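Purine nucleoside phosphorylase (Grouper iridovirus, PDB 3KHS) probably catalyses the phosphorolysis of purine nucleosides such as inosine and guanosine, releasing the free base in the purine salvage pathway. Local coordinates at residues T199-R207 / S239-E247. Sequence-based numbering, arbitrary orientation.
Sequences TPAECKILR and SNVIASNCE
A disulfide between C203 and C246 ties the first turn of helix 200-208 to the loop that follows strand 231-241. SG of C203 meets SG of C246 at 2.0 Å, swung away from the backbone N of C203 by a chi1 of 164°, with a torsion of -81° about the S-S bond. CG2 of I242 packs against SG of C203 at 3.7 Å.

One helical turn further on, R207 reaches along the bridge with its chain extended from CG to NE. SG of C246 lies over one face of the guanidinium, 3.6 Å above the plane and offset toward the rim, while loop carbonyls gather at the group's edge. NH2 donates to A243 O at 3.0 Å, coming from above the carbonyl plane, and NH1 makes a weak, bent bond of 2.9 Å to S244 O. Because C246 N, closing the type I turn A243-C246, approaches A243 O from the opposite face, that one oxygen joins the turn to the arginine.

At the start of the helix, P200 lies against C246 and E247: its CA makes a C-H...O contact of 3.2 Å with C246 O, and its CG comes within 4.1 Å of CG of E247. T199 and E202 close this helix end as a capping box, and T199 OG1 and E202 OE2 also hydrogen-bond to the backbone O of H132 and the backbone N of N134, both of a second subunit. A surface disulfide and an arginine bound to turn carbonyls thus join the capping-box end of helix 200-208 to the loop after strand 231-241 of the mixed sheet, beside a subunit interface of the trimeric phosphorylase.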
loop_
_atom_site.group_PDB
_atom_site.type_symbol
_atom_site.label_atom_id
_atom_site.label_comp_id
_atom_site.label_asym_id
_atom_site.label_seq_id
_atom_site.Cartn_x
_atom_site.Cartn_y
_atom_site.Cartn_z
ATOM N N THR B 199 10.884 4.152 10.040
ATOM C CA THR B 199 11.200 5.232 10.951
ATOM C C THR B 199 10.730 4.813 12.331
ATOM O O THR B 199 9.976 3.844 12.473
ATOM C CB THR B 199 10.498 6.524 10.591
ATOM O OG1 THR B 199 9.083 6.320 10.588
ATOM C CG2 THR B 199 10.992 7.033 9.251
ATOM N N PRO B 200 11.193 5.522 13.379
ATOM C CA PRO B 200 10.759 5.154 14.730
ATOM C C PRO B 200 9.236 5.255 14.837
ATOM O O PRO B 200 8.585 4.413 15.461
ATOM C CB PRO B 200 11.472 6.176 15.618
ATOM C CG PRO B 200 12.741 6.426 14.870
ATOM C CD PRO B 200 12.236 6.557 13.433
ATOM N N ALA B 201 8.669 6.282 14.229
ATOM C CA ALA B 201 7.226 6.427 14.265
ATOM C C ALA B 201 6.511 5.264 13.551
ATOM O O ALA B 201 5.404 4.887 13.940
ATOM C CB ALA B 201 6.815 7.744 13.655
ATOM N N GLU B 202 7.126 4.707 12.512
ATOM C CA GLU B 202 6.517 3.579 11.792
ATOM C C GLU B 202 6.652 2.306 12.633
ATOM O O GLU B 202 5.743 1.496 12.721
ATOM C CB GLU B 202 7.180 3.393 10.426
ATOM C CG GLU B 202 6.784 4.478 9.455
ATOM C CD GLU B 202 7.709 4.614 8.270
ATOM O OE1 GLU B 202 8.779 3.974 8.265
ATOM O OE2 GLU B 202 7.367 5.385 7.346
ATOM N N CYS B 203 7.800 2.164 13.272
ATOM C CA CYS B 203 8.101 1.015 14.116
ATOM C C CYS B 203 7.060 0.961 15.227
ATOM O O CYS B 203 6.562 -0.100 15.584
ATOM C CB CYS B 203 9.510 1.168 14.653
ATOM S SG CYS B 203 10.007 0.151 16.057
ATOM N N LYS B 204 6.701 2.118 15.753
ATOM C CA LYS B 204 5.688 2.178 16.784
ATOM C C LYS B 204 4.395 1.622 16.261
ATOM O O LYS B 204 3.732 0.861 16.945
ATOM C CB LYS B 204 5.464 3.612 17.241
ATOM C CG LYS B 204 6.573 4.078 18.160
ATOM C CD LYS B 204 6.487 5.557 18.479
ATOM C CE LYS B 204 7.759 5.985 19.187
ATOM N NZ LYS B 204 7.704 7.394 19.662
ATOM N N ILE B 205 4.020 2.003 15.047
ATOM C CA ILE B 205 2.785 1.502 14.481
ATOM C C ILE B 205 2.841 -0.030 14.332
ATOM O O ILE B 205 1.874 -0.736 14.629
ATOM C CB ILE B 205 2.529 2.149 13.147
ATOM C CG1 ILE B 205 2.218 3.637 13.365
ATOM C CG2 ILE B 205 1.417 1.416 12.440
ATOM C CD1 ILE B 205 2.491 4.537 12.100
ATOM N N LEU B 206 3.991 -0.544 13.930
ATOM C CA LEU B 206 4.145 -1.979 13.761
ATOM C C LEU B 206 3.970 -2.714 15.092
ATOM O O LEU B 206 3.469 -3.844 15.119
ATOM C CB LEU B 206 5.505 -2.292 13.173
ATOM C CG LEU B 206 5.564 -2.442 11.658
ATOM C CD1 LEU B 206 4.774 -1.360 10.942
ATOM C CD2 LEU B 206 7.020 -2.463 11.241
ATOM N N ARG B 207 4.393 -2.079 16.191
ATOM C CA ARG B 207 4.258 -2.677 17.510
ATOM C C ARG B 207 2.814 -2.618 17.891
ATOM O O ARG B 207 2.266 -3.567 18.437
ATOM C CB ARG B 207 5.057 -1.922 18.548
ATOM C CG ARG B 207 6.483 -2.299 18.518
ATOM C CD ARG B 207 7.247 -1.674 19.639
ATOM N NE ARG B 207 8.560 -2.266 19.614
ATOM C CZ ARG B 207 9.599 -1.789 20.268
ATOM N NH1 ARG B 207 9.458 -0.697 21.011
ATOM N NH2 ARG B 207 10.778 -2.390 20.148
ATOM N N SER B 239 18.236 -11.253 13.392
ATOM C CA SER B 239 19.583 -10.737 13.199
ATOM C C SER B 239 19.920 -9.480 14.018
ATOM O O SER B 239 21.081 -9.231 14.316
ATOM C CB SER B 239 19.827 -10.488 11.710
ATOM O OG SER B 239 18.777 -9.744 11.131
ATOM N N ASN B 240 18.905 -8.702 14.384
ATOM C CA ASN B 240 19.102 -7.489 15.165
ATOM C C ASN B 240 17.790 -7.260 15.904
ATOM O O ASN B 240 16.771 -7.867 15.561
ATOM C CB ASN B 240 19.405 -6.284 14.253
ATOM C CG ASN B 240 18.168 -5.805 13.481
ATOM O OD1 ASN B 240 17.848 -6.301 12.375
ATOM N ND2 ASN B 240 17.447 -4.848 14.075
ATOM N N VAL B 241 17.824 -6.390 16.907
ATOM C CA VAL B 241 16.658 -6.091 17.711
ATOM C C VAL B 241 16.518 -4.595 17.871
ATOM O O VAL B 241 17.493 -3.886 17.981
ATOM C CB VAL B 241 16.746 -6.726 19.121
ATOM C CG1 VAL B 241 15.582 -6.242 19.962
ATOM C CG2 VAL B 241 16.702 -8.235 19.024
ATOM N N ILE B 242 15.278 -4.138 17.889
ATOM C CA ILE B 242 14.968 -2.731 17.994
ATOM C C ILE B 242 14.733 -2.413 19.452
ATOM O O ILE B 242 14.032 -3.151 20.130
ATOM C CB ILE B 242 13.703 -2.415 17.180
ATOM C CG1 ILE B 242 13.994 -2.563 15.681
ATOM C CG2 ILE B 242 13.205 -1.016 17.498
ATOM C CD1 ILE B 242 14.057 -3.988 15.155
ATOM N N ALA B 243 15.325 -1.331 19.946
ATOM C CA ALA B 243 15.135 -0.964 21.347
ATOM C C ALA B 243 13.703 -0.503 21.609
ATOM O O ALA B 243 12.918 -0.312 20.688
ATOM C CB ALA B 243 16.114 0.130 21.745
ATOM N N SER B 244 13.376 -0.319 22.878
ATOM C CA SER B 244 12.045 0.105 23.266
ATOM C C SER B 244 11.618 1.426 22.646
ATOM O O SER B 244 10.439 1.611 22.384
ATOM C CB SER B 244 11.944 0.180 24.792
ATOM O OG SER B 244 13.015 0.929 25.336
ATOM N N ASN B 245 12.560 2.336 22.402
ATOM C CA ASN B 245 12.233 3.634 21.805
ATOM C C ASN B 245 11.980 3.523 20.293
ATOM O O ASN B 245 11.704 4.526 19.618
ATOM C CB ASN B 245 13.363 4.622 22.058
ATOM C CG ASN B 245 14.660 4.146 21.478
ATOM O OD1 ASN B 245 14.808 2.959 21.185
ATOM N ND2 ASN B 245 15.619 5.054 21.315
ATOM N N CYS B 246 12.080 2.294 19.787
ATOM C CA CYS B 246 11.864 1.971 18.385
ATOM C C CYS B 246 12.929 2.490 17.396
ATOM O O CYS B 246 12.602 3.080 16.370
ATOM C CB CYS B 246 10.471 2.440 17.962
ATOM S SG CYS B 246 9.235 1.126 17.681
ATOM N N GLU B 247 14.200 2.240 17.693
ATOM C CA GLU B 247 15.287 2.656 16.811
ATOM C C GLU B 247 16.255 1.500 16.586
ATOM O O GLU B 247 16.377 0.614 17.436
ATOM C CB GLU B 247 16.032 3.837 17.422
ATOM C CG GLU B 247 15.122 4.935 17.919
ATOM C CD GLU B 247 15.899 6.166 18.326
ATOM O OE1 GLU B 247 17.009 5.996 18.889
ATOM O OE2 GLU B 247 15.398 7.292 18.093
#